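Local coordinates for penicillin-binding protein PbpB (Mycobacterium tuberculosis, PDB 6KGU) that builds cross-linked peptidoglycan from lipid intermediates during cell-wall synthesis and is the target of beta-lactam antibiotics such as aztreonam, at residues A[12-24]-A[152-166]. Residues are numbered along the deposited sequence; the frame is centred on the assembly and turned at random. Where two conformers were deposited one is given.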
ATOM      1  N   ASP A  12      13.757 -22.889  41.451  1.00 70.97           N
ATOM      2  CA  ASP A  12      13.652 -24.087  40.627  1.00 66.58           C
ATOM      3  C   ASP A  12      13.382 -23.760  39.147  1.00 68.33           C
ATOM      4  O   ASP A  12      13.835 -24.486  38.255  1.00 66.10           O
ATOM      5  CB  ASP A  12      12.561 -25.013  41.177  1.00 63.03           C
ATOM      6  CG  ASP A  12      12.886 -26.486  40.972  1.00 73.29           C
ATOM      7  OD1 ASP A  12      13.985 -26.782  40.457  1.00 77.44           O
ATOM      8  OD2 ASP A  12      12.053 -27.344  41.335  1.00 76.05           O
ATOM      9  N   VAL A  13      12.656 -22.674  38.874  1.00 65.76           N
ATOM     10  CA  VAL A  13      12.348 -22.284  37.497  1.00 62.25           C
ATOM     11  C   VAL A  13      13.403 -21.304  36.986  1.00 57.21           C
ATOM     12  O   VAL A  13      13.780 -20.350  37.678  1.00 58.36           O
ATOM     13  CB  VAL A  13      10.930 -21.697  37.385  1.00 63.88           C
ATOM     14  CG1 VAL A  13      10.832 -20.322  38.048  1.00 66.09           C
ATOM     15  CG2 VAL A  13      10.505 -21.632  35.929  1.00 61.86           C
ATOM     16  N   GLN A  14      13.902 -21.564  35.778  1.00 51.79           N
ATOM     17  CA  GLN A  14      14.940 -20.752  35.153  1.00 54.36           C
ATOM     18  C   GLN A  14      14.299 -19.932  34.037  1.00 51.64           C
ATOM     19  O   GLN A  14      14.132 -20.441  32.916  1.00 47.32           O
ATOM     20  CB  GLN A  14      16.051 -21.648  34.595  1.00 51.10           C
ATOM     21  CG  GLN A  14      17.453 -21.280  35.035  1.00 60.85           C
ATOM     22  CD  GLN A  14      18.517 -22.111  34.334  1.00 67.12           C
ATOM     23  OE1 GLN A  14      18.231 -22.832  33.371  1.00 66.30           O
ATOM     24  NE2 GLN A  14      19.750 -22.023  34.819  1.00 67.78           N
ATOM     25  N   PRO A  15      13.928 -18.675  34.283  1.00 54.38           N
ATOM     26  CA  PRO A  15      13.078 -17.949  33.324  1.00 49.63           C
ATOM     27  C   PRO A  15      13.813 -17.551  32.051  1.00 38.83           C
ATOM     28  O   PRO A  15      14.954 -17.094  32.085  1.00 37.79           O
ATOM     29  CB  PRO A  15      12.634 -16.713  34.115  1.00 52.27           C
ATOM     30  CG  PRO A  15      13.710 -16.520  35.140  1.00 58.95           C
ATOM     31  CD  PRO A  15      14.175 -17.897  35.511  1.00 54.40           C
ATOM     32  N   ALA A  16      13.138 -17.720  30.916  1.00 39.04           N
ATOM     33  CA  ALA A  16      13.678 -17.197  29.666  1.00 38.10           C
ATOM     34  C   ALA A  16      13.490 -15.685  29.598  1.00 40.77           C
ATOM     35  O   ALA A  16      12.449 -15.153  29.996  1.00 41.60           O
ATOM     36  CB  ALA A  16      13.000 -17.858  28.473  1.00 35.92           C
ATOM     37  N   ALA A  17      14.501 -14.989  29.091  1.00 42.74           N
ATOM     38  CA  ALA A  17      14.435 -13.545  28.907  1.00 45.75           C
ATOM     39  C   ALA A  17      13.836 -13.216  27.539  1.00 41.30           C
ATOM     40  O   ALA A  17      14.282 -13.745  26.514  1.00 40.38           O
ATOM     41  CB  ALA A  17      15.825 -12.921  29.041  1.00 42.45           C
ATOM     42  N   ARG A  18      12.845 -12.330  27.525  1.00 40.58           N
ATOM     43  CA  ARG A  18      12.158 -12.005  26.281  1.00 38.93           C
ATOM     44  C   ARG A  18      13.096 -11.322  25.295  1.00 31.77           C
ATOM     45  O   ARG A  18      13.896 -10.460  25.663  1.00 38.07           O
ATOM     46  CB  ARG A  18      10.945 -11.115  26.553  1.00 40.49           C
ATOM     47  CG  ARG A  18      10.013 -10.983  25.345  1.00 36.22           C
ATOM     48  CD  ARG A  18       8.685 -10.348  25.736  1.00 35.30           C
ATOM     49  NE  ARG A  18       7.764 -10.255  24.600  1.00 36.63           N
ATOM     50  CZ  ARG A  18       6.965 -11.246  24.215  1.00 38.95           C
ATOM     51  NH1 ARG A  18       6.980 -12.412  24.873  1.00 33.01           N
ATOM     52  NH2 ARG A  18       6.159 -11.084  23.177  1.00 29.50           N
ATOM     53  N   GLY A  19      13.002 -11.721  24.036  1.00 31.64           N
ATOM     54  CA  GLY A  19      13.785 -11.084  23.000  1.00 38.11           C
ATOM     55  C   GLY A  19      13.229  -9.721  22.612  1.00 32.78           C
ATOM     56  O   GLY A  19      12.118  -9.322  22.974  1.00 34.18           O
ATOM     57  N   SER A  20      14.034  -8.980  21.866  1.00 33.67           N
ATOM     58  CA  SER A  20      13.700  -7.627  21.444  0.82 36.71           C
ATOM     59  C   SER A  20      13.111  -7.619  20.038  1.00 36.76           C
ATOM     60  O   SER A  20      13.261  -8.569  19.270  1.00 34.91           O
ATOM     61  CB  SER A  20      14.941  -6.728  21.483  0.82 33.65           C
ATOM     62  OG  SER A  20      15.425  -6.583  22.805  0.82 33.82           O
ATOM     63  N   ILE A  21      12.450  -6.513  19.703  1.00 37.68           N
ATOM     64  CA  ILE A  21      11.993  -6.227  18.349  1.00 32.83           C
ATOM     65  C   ILE A  21      12.709  -4.955  17.916  1.00 31.79           C
ATOM     66  O   ILE A  21      12.568  -3.914  18.566  1.00 32.49           O
ATOM     67  CB  ILE A  21      10.461  -6.050  18.272  1.00 32.30           C
ATOM     68  CG1 ILE A  21       9.727  -7.310  18.751  1.00 33.29           C
ATOM     69  CG2 ILE A  21      10.040  -5.660  16.840  1.00 29.85           C
ATOM     70  CD1 ILE A  21       8.201  -7.173  18.839  1.00 30.47           C
ATOM     71  N   VAL A  22      13.492  -5.041  16.835  1.00 31.51           N
ATOM     72  CA  VAL A  22      14.298  -3.921  16.366  1.00 33.75           C
ATOM     73  C   VAL A  22      14.010  -3.698  14.886  1.00 31.51           C
ATOM     74  O   VAL A  22      13.464  -4.563  14.203  1.00 31.84           O
ATOM     75  CB  VAL A  22      15.818  -4.152  16.598  1.00 35.15           C
ATOM     76  CG1 VAL A  22      16.092  -4.556  18.042  1.00 31.81           C
ATOM     77  CG2 VAL A  22      16.361  -5.219  15.643  1.00 32.61           C
ATOM     78  N   ASP A  23      14.388  -2.521  14.388  1.00 31.59           N
ATOM     79  CA  ASP A  23      14.199  -2.215  12.978  1.00 30.07           C
ATOM     80  C   ASP A  23      15.402  -2.738  12.184  1.00 32.26           C
ATOM     81  O   ASP A  23      16.308  -3.360  12.741  1.00 32.90           O
ATOM     82  CB  ASP A  23      13.937  -0.716  12.778  1.00 30.51           C
ATOM     83  CG  ASP A  23      15.229   0.147  12.728  1.00 38.11           C
ATOM     84  OD1 ASP A  23      16.323  -0.318  13.100  1.00 33.48           O
ATOM     85  OD2 ASP A  23      15.124   1.332  12.317  1.00 34.58           O
ATOM     86  N   ARG A  24      15.410  -2.496  10.865  1.00 29.28           N
ATOM     87  CA  ARG A  24      16.435  -3.078  10.002  1.00 31.31           C
ATOM     88  C   ARG A  24      17.847  -2.644  10.390  1.00 35.78           C
ATOM     89  O   ARG A  24      18.817  -3.344  10.074  1.00 33.76           O
ATOM     90  CB  ARG A  24      16.149  -2.729   8.536  1.00 32.32           C
ATOM     91  CG  ARG A  24      16.414  -1.276   8.131  1.00 34.65           C
ATOM     92  CD  ARG A  24      15.924  -0.979   6.691  1.00 32.27           C
ATOM     93  NE  ARG A  24      16.624  -1.762   5.659  1.00 32.17           N
ATOM     94  CZ  ARG A  24      16.089  -2.743   4.937  1.00 37.93           C
ATOM     95  NH1 ARG A  24      14.827  -3.100   5.100  1.00 29.41           N
ATOM     96  NH2 ARG A  24      16.826  -3.369   4.030  1.00 39.41           N
ATOM     97  N   GLU A 152       4.107  -8.839  18.909  1.00 31.16           N
ATOM     98  CA  GLU A 152       4.416  -9.364  20.244  1.00 32.38           C
ATOM     99  C   GLU A 152       3.644 -10.646  20.497  1.00 35.65           C
ATOM    100  O   GLU A 152       4.154 -11.587  21.119  1.00 37.27           O
ATOM    101  CB  GLU A 152       4.071  -8.339  21.329  1.00 32.54           C
ATOM    102  CG  GLU A 152       4.908  -7.082  21.337  1.00 32.02           C
ATOM    103  CD  GLU A 152       6.198  -7.224  22.139  1.00 39.34           C
ATOM    104  OE1 GLU A 152       6.773  -8.341  22.196  1.00 34.21           O
ATOM    105  OE2 GLU A 152       6.631  -6.210  22.713  1.00 32.78           O
ATOM    106  N   ASP A 153       2.411 -10.699  20.006  1.00 32.21           N
ATOM    107  CA  ASP A 153       1.577 -11.881  20.149  1.00 37.17           C
ATOM    108  C   ASP A 153       1.905 -12.927  19.090  1.00 36.37           C
ATOM    109  O   ASP A 153       2.216 -14.072  19.423  1.00 33.21           O
ATOM    110  CB  ASP A 153       0.104 -11.481  20.073  1.00 32.47           C
ATOM    111  CG  ASP A 153      -0.818 -12.656  20.199  1.00 34.53           C
ATOM    112  OD1 ASP A 153      -0.644 -13.446  21.143  1.00 37.12           O
ATOM    113  OD2 ASP A 153      -1.729 -12.777  19.367  1.00 39.01           O
ATOM    114  N   SER A 154       1.860 -12.542  17.809  1.00 28.75           N
ATOM    115  CA  SER A 154       1.964 -13.526  16.732  1.00 33.60           C
ATOM    116  C   SER A 154       3.348 -14.152  16.669  1.00 33.63           C
ATOM    117  O   SER A 154       3.485 -15.288  16.217  1.00 31.24           O
ATOM    118  CB  SER A 154       1.616 -12.893  15.380  1.00 34.33           C
ATOM    119  OG  SER A 154       2.591 -11.929  14.994  1.00 30.16           O
ATOM    120  N   LEU A 155       4.386 -13.429  17.098  1.00 30.84           N
ATOM    121  CA  LEU A 155       5.723 -13.993  17.215  1.00 27.58           C
ATOM    122  C   LEU A 155       6.111 -14.304  18.664  1.00 31.23           C
ATOM    123  O   LEU A 155       7.304 -14.377  18.972  1.00 33.25           O
ATOM    124  CB  LEU A 155       6.750 -13.042  16.589  1.00 29.64           C
ATOM    125  CG  LEU A 155       6.554 -12.842  15.081  1.00 36.79           C
ATOM    126  CD1 LEU A 155       7.652 -11.965  14.495  1.00 32.69           C
ATOM    127  CD2 LEU A 155       6.482 -14.198  14.367  1.00 35.38           C
ATOM    128  N   ASP A 156       5.135 -14.482  19.557  1.00 31.17           N
ATOM    129  CA  ASP A 156       5.454 -14.624  20.974  1.00 34.79           C
ATOM    130  C   ASP A 156       6.371 -15.815  21.237  1.00 35.74           C
ATOM    131  O   ASP A 156       7.300 -15.720  22.045  1.00 35.63           O
ATOM    132  CB  ASP A 156       4.168 -14.752  21.786  1.00 32.03           C
ATOM    133  CG  ASP A 156       4.419 -14.746  23.269  1.00 36.93           C
ATOM    134  OD1 ASP A 156       4.913 -13.708  23.784  1.00 35.63           O
ATOM    135  OD2 ASP A 156       4.099 -15.766  23.915  1.00 36.05           O
ATOM    136  N   ALA A 157       6.135 -16.941  20.559  1.00 34.11           N
ATOM    137  CA  ALA A 157       6.982 -18.113  20.778  1.00 39.53           C
ATOM    138  C   ALA A 157       8.433 -17.817  20.434  1.00 36.32           C
ATOM    139  O   ALA A 157       9.346 -18.229  21.159  1.00 42.01           O
ATOM    140  CB  ALA A 157       6.468 -19.300  19.961  1.00 41.49           C
ATOM    141  N   VAL A 158       8.667 -17.076  19.349  1.00 35.07           N
ATOM    142  CA  VAL A 158      10.028 -16.670  19.000  1.00 33.88           C
ATOM    143  C   VAL A 158      10.583 -15.705  20.040  1.00 41.02           C
ATOM    144  O   VAL A 158      11.749 -15.803  20.444  1.00 34.84           O
ATOM    145  CB  VAL A 158      10.053 -16.051  17.586  1.00 38.18           C
ATOM    146  CG1 VAL A 158      11.446 -15.572  17.239  1.00 36.73           C
ATOM    147  CG2 VAL A 158       9.562 -17.058  16.550  1.00 35.15           C
ATOM    148  N   LEU A 159       9.759 -14.751  20.483  1.00 37.45           N
ATOM    149  CA  LEU A 159      10.216 -13.726  21.412  1.00 34.88           C
ATOM    150  C   LEU A 159      10.295 -14.229  22.854  1.00 35.25           C
ATOM    151  O   LEU A 159      11.156 -13.771  23.621  1.00 33.83           O
ATOM    152  CB  LEU A 159       9.280 -12.508  21.330  1.00 31.37           C
ATOM    153  CG  LEU A 159       9.326 -11.693  20.022  1.00 27.38           C
ATOM    154  CD1 LEU A 159       8.082 -10.799  19.881  1.00 30.16           C
ATOM    155  CD2 LEU A 159      10.622 -10.852  19.968  1.00 27.34           C
ATOM    156  N   ALA A 160       9.394 -15.132  23.250  1.00 32.88           N
ATOM    157  CA  ALA A 160       9.323 -15.558  24.646  1.00 39.55           C
ATOM    158  C   ALA A 160      10.350 -16.625  24.998  1.00 39.90           C
ATOM    159  O   ALA A 160      10.740 -16.735  26.167  1.00 44.08           O
ATOM    160  CB  ALA A 160       7.932 -16.097  24.974  1.00 34.31           C
ATOM    161  N   GLY A 161      10.773 -17.432  24.032  1.00 42.82           N
ATOM    162  CA  GLY A 161      11.612 -18.564  24.374  1.00 41.02           C
ATOM    163  C   GLY A 161      10.871 -19.576  25.247  1.00 38.33           C
ATOM    164  O   GLY A 161       9.644 -19.660  25.253  1.00 39.60           O
ATOM    165  N   THR A 162      11.653 -20.357  25.994  1.00 42.38           N
ATOM    166  CA  THR A 162      11.109 -21.414  26.838  1.00 41.77           C
ATOM    167  C   THR A 162      11.869 -21.449  28.152  1.00 43.20           C
ATOM    168  O   THR A 162      13.099 -21.529  28.149  1.00 38.21           O
ATOM    169  CB  THR A 162      11.202 -22.772  26.150  1.00 41.45           C
ATOM    170  OG1 THR A 162      10.606 -22.686  24.851  1.00 40.48           O
ATOM    171  CG2 THR A 162      10.495 -23.858  26.982  1.00 39.64           C
ATOM    172  N   ASP A 163      11.140 -21.377  29.264  1.00 41.36           N
ATOM    173  CA  ASP A 163      11.775 -21.410  30.576  1.00 47.67           C
ATOM    174  C   ASP A 163      12.452 -22.755  30.822  1.00 46.08           C
ATOM    175  O   ASP A 163      11.900 -23.820  30.523  1.00 36.65           O
ATOM    176  CB  ASP A 163      10.753 -21.157  31.681  1.00 44.44           C
ATOM    177  CG  ASP A 163      10.076 -19.809  31.554  1.00 45.52           C
ATOM    178  OD1 ASP A 163      10.698 -18.876  31.013  1.00 41.96           O
ATOM    179  OD2 ASP A 163       8.917 -19.690  31.993  1.00 47.22           O
ATOM    180  N   GLY A 164      13.657 -22.693  31.383  1.00 46.05           N
ATOM    181  CA  GLY A 164      14.364 -23.872  31.832  1.00 46.29           C
ATOM    182  C   GLY A 164      13.960 -24.258  33.241  1.00 53.38           C
ATOM    183  O   GLY A 164      12.976 -23.764  33.796  1.00 47.69           O
ATOM    184  N   SER A 165      14.759 -25.149  33.831  1.00 55.70           N
ATOM    185  CA  SER A 165      14.459 -25.712  35.141  1.00 62.66           C
ATOM    186  C   SER A 165      15.689 -26.438  35.671  1.00 60.75           C
ATOM    187  O   SER A 165      16.524 -26.910  34.894  1.00 54.18           O
ATOM    188  CB  SER A 165      13.266 -26.673  35.060  1.00 59.00           C
ATOM    189  OG  SER A 165      13.312 -27.642  36.108  1.00 71.32           O
ATOM    190  N   VAL A 166      15.791 -26.511  36.996  1.00 67.58           N
ATOM    191  CA  VAL A 166      16.834 -27.306  37.646  1.00 78.04           C
ATOM    192  C   VAL A 166      16.489 -27.552  39.116  1.00 73.06           C
ATOM    193  O   VAL A 166      16.403 -28.698  39.566  1.00 77.62           O
ATOM    194  CB  VAL A 166      18.218 -26.633  37.525  1.00 70.14           C
ATOM    195  CG1 VAL A 166      18.261 -25.352  38.347  1.00 64.86           C
ATOM    196  CG2 VAL A 166      19.325 -27.611  37.934  1.00 64.52           C
TER
HETATM  197  O   HOH W   1      10.320 -14.715  28.002  1.00 35.06           O
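Arg-18 lays one face of its guanidinium over Leu-159, whose CB stands 3.8 Å above the centre of the group. The first torsion of Arg-18 sets CG anti to the backbone N (chi1 -168°), and the chain stays extended to NE, which carries the charge across to the two short helices, 150-154 and 156-160. There it grips two acids with its edges. NE and NH2 converge side-on on a single oxygen, NH2 lying 3.0 Å from Glu-152 OE1; both nitrogens come from the same face of that carboxylate, while the oxygen sits nearly in the guanidinium plane. End-on, NH1 and NH2 share Asp-156 OD1, which lies 2.7 Å from Arg-18 NH1. The two planes are 29° apart. The remaining carboxylate oxygens are engaged elsewhere: Glu-152 OE2 meets Arg-126 and Tyr-128, and Asp-156 OD2 meets His-146.

Next along the chain, Gly-19 N donates an almost straight bond (171°) to the carbonyl oxygen of Leu-159. On the apolar side, Ile-21 crosses Leu-159 at about a right angle, Ile-21 CD1 lying 3.8 Å from Leu-159 CD1. A water takes over where the backbones separate, donating to Ala-16 O and Ala-160 O. Beyond it, Ala-16 N points at Asp-163 OD1 (2.7 Å), arriving on the anti side of the carboxylate. Finally, Gln-14 and Gly-164 form the hydrogen-bonded pair of a two-stranded antiparallel sheet, Gly-164 N lying 2.8 Å from Gln-14 O, with Val-13 and Ser-165 as the adjacent non-hydrogen-bonded pair.

The contact thus ties the start of the modelled chain to helices and a strand of the same dimerisation-family region, far from the transpeptidase site. Four donor-acceptor pairs and a leucine over one face hold the guanidinium against rotation; Glu-152 and Asp-156 probably balance much of its charge, though Glu-152 also serves Arg-126.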